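HupZ (Streptococcus sp. 'group A', PDB 5ESC) probably takes part in heme degradation, as a dimeric split-barrel enzyme of the pyridoxamine 5'-phosphate oxidase family. Local coordinates at residues D49-T52 with R53-E57. Numbering follows the deposited sequence. Where two conformers were deposited one is given.
Sequences DGQT and RINIE
The first turn of helix 51-59, entered through G50 at the N-cap position, is held by a salt-bridge network on one flank and a hydrogen bond between two side-chain amides on another. R53 sits at the middle of the network. Its chain is extended throughout, with CG anti to the backbone N (chi1 180°), and this carries the guanidinium back alongside the loop before the helix. There, in one of the two conformers of D49, R53 NH1 forms a salt bridge with D49 OD1 at 2.8 Å, while D49 OD2 lies over one face of the guanidinium, toward its rim; the carboxylate and guanidinium planes are then 33° apart. R53 NE donates a hydrogen bond to E57 OE2 at 2.7 Å, part of a salt bridge one helical turn further on. With D49 so placed, one arginine spans two acids, and its positive charge would be expected to offset the repulsion between D49 OD2 and E57 OE2, 5.0 Å apart. NH1 also bonds to the backbone O of T48, which further fixes the rotation of the group.

Q51 bends at chi2 (61°), and its NE2 donates a hydrogen bond to N55 OD1 at 2.6 Å. The acceptor lies nearly in the plane of the Q51 amide, but the donor stands above the carbonyl plane of N55, away from a lone pair. The i to i+4 backbone hydrogen bonds of the helix begin with I54 N to G50 O at 3.1 Å and continue with N55 N to Q51 O and I56 N to T52 O. T52 and I56 point the same way, T52 CG2 against I56 CD1 at 3.7 Å.

That buried pair packs on Y44 of strand 41-46, and I56 also touches A81 and I83 of strand 73-84. N55 ND2 reaches T19 OG1 of strand 15-20, while Q51, T52 and N55 all touch N27 of strand 26-31, so the helix start bridges several strands of the split barrel.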
loop_
_atom_site.group_PDB
_atom_site.type_symbol
_atom_site.label_atom_id
_atom_site.label_comp_id
_atom_site.label_asym_id
_atom_site.label_seq_id
_atom_site.Cartn_x
_atom_site.Cartn_y
_atom_site.Cartn_z
ATOM N N ASP A 49 -1.643 17.065 -7.677
ATOM C CA ASP A 49 -2.278 16.421 -8.844
ATOM C C ASP A 49 -1.519 15.162 -9.181
ATOM O O ASP A 49 -1.269 14.855 -10.332
ATOM C CB ASP A 49 -2.532 17.322 -10.089
ATOM C CG ASP A 49 -3.925 17.962 -10.067
ATOM O OD1 ASP A 49 -4.054 18.939 -9.298
ATOM O OD2 ASP A 49 -4.873 17.499 -10.761
ATOM N N GLY A 50 -1.262 14.369 -8.150
ATOM C CA GLY A 50 -0.430 13.125 -8.238
ATOM C C GLY A 50 -1.215 11.914 -8.737
ATOM O O GLY A 50 -2.368 12.022 -9.125
ATOM N N GLN A 51 -0.574 10.776 -8.730
ATOM C CA GLN A 51 -1.065 9.660 -9.412
ATOM C C GLN A 51 -2.326 9.107 -8.712
ATOM O O GLN A 51 -3.206 8.659 -9.408
ATOM C CB GLN A 51 0.032 8.574 -9.517
ATOM C CG GLN A 51 -0.332 7.481 -10.523
ATOM C CD GLN A 51 -0.531 7.985 -11.981
ATOM O OE1 GLN A 51 0.340 8.716 -12.497
ATOM N NE2 GLN A 51 -1.603 7.624 -12.627
ATOM N N THR A 52 -2.396 9.163 -7.377
ATOM C CA THR A 52 -3.567 8.661 -6.672
ATOM C C THR A 52 -4.781 9.437 -7.194
ATOM O O THR A 52 -5.801 8.869 -7.556
ATOM C CB THR A 52 -3.428 8.804 -5.138
ATOM O OG1 THR A 52 -2.349 7.985 -4.697
ATOM C CG2 THR A 52 -4.706 8.419 -4.370
ATOM N N ARG A 53 -4.674 10.765 -7.244
ATOM C CA ARG A 53 -5.762 11.588 -7.681
ATOM C C ARG A 53 -6.187 11.306 -9.133
ATOM O O ARG A 53 -7.415 11.181 -9.410
ATOM C CB ARG A 53 -5.435 13.099 -7.513
ATOM C CG ARG A 53 -6.549 13.969 -7.966
ATOM C CD ARG A 53 -6.204 15.469 -7.863
ATOM N NE ARG A 53 -7.321 16.288 -8.253
ATOM C CZ ARG A 53 -7.318 17.619 -8.102
ATOM N NH1 ARG A 53 -6.229 18.211 -7.636
ATOM N NH2 ARG A 53 -8.344 18.347 -8.486
ATOM N N ILE A 54 -5.182 11.206 -10.043
ATOM C CA ILE A 54 -5.406 10.950 -11.437
ATOM C C ILE A 54 -6.148 9.598 -11.632
ATOM O O ILE A 54 -7.071 9.480 -12.433
ATOM C CB ILE A 54 -4.054 10.912 -12.161
ATOM C CG1 ILE A 54 -3.371 12.254 -12.049
ATOM C CG2 ILE A 54 -4.192 10.563 -13.634
ATOM C CD1 ILE A 54 -4.246 13.371 -12.485
ATOM N N ASN A 55 -5.723 8.606 -10.891
ATOM C CA ASN A 55 -6.315 7.281 -10.957
ATOM C C ASN A 55 -7.747 7.312 -10.413
ATOM O O ASN A 55 -8.662 6.700 -11.014
ATOM C CB ASN A 55 -5.455 6.280 -10.172
ATOM C CG ASN A 55 -4.101 5.981 -10.844
ATOM O OD1 ASN A 55 -3.825 6.381 -11.950
ATOM N ND2 ASN A 55 -3.251 5.270 -10.116
ATOM N N ILE A 56 -7.961 7.946 -9.241
ATOM C CA ILE A 56 -9.362 8.115 -8.706
ATOM C C ILE A 56 -10.324 8.789 -9.727
ATOM O O ILE A 56 -11.408 8.288 -10.019
ATOM C CB ILE A 56 -9.426 8.836 -7.335
ATOM C CG1 ILE A 56 -8.830 7.929 -6.232
ATOM C CG2 ILE A 56 -10.826 9.284 -6.989
ATOM C CD1 ILE A 56 -8.372 8.690 -5.025
ATOM N N GLU A 57 -9.867 9.873 -10.315
ATOM C CA GLU A 57 -10.666 10.547 -11.350
ATOM C C GLU A 57 -10.842 9.680 -12.587
ATOM O O GLU A 57 -11.915 9.721 -13.150
ATOM C CB GLU A 57 -10.054 11.938 -11.715
ATOM C CG GLU A 57 -10.009 12.829 -10.500
ATOM C CD GLU A 57 -9.451 14.242 -10.778
ATOM O OE1 GLU A 57 -9.357 14.575 -11.948
ATOM O OE2 GLU A 57 -9.125 15.022 -9.871
#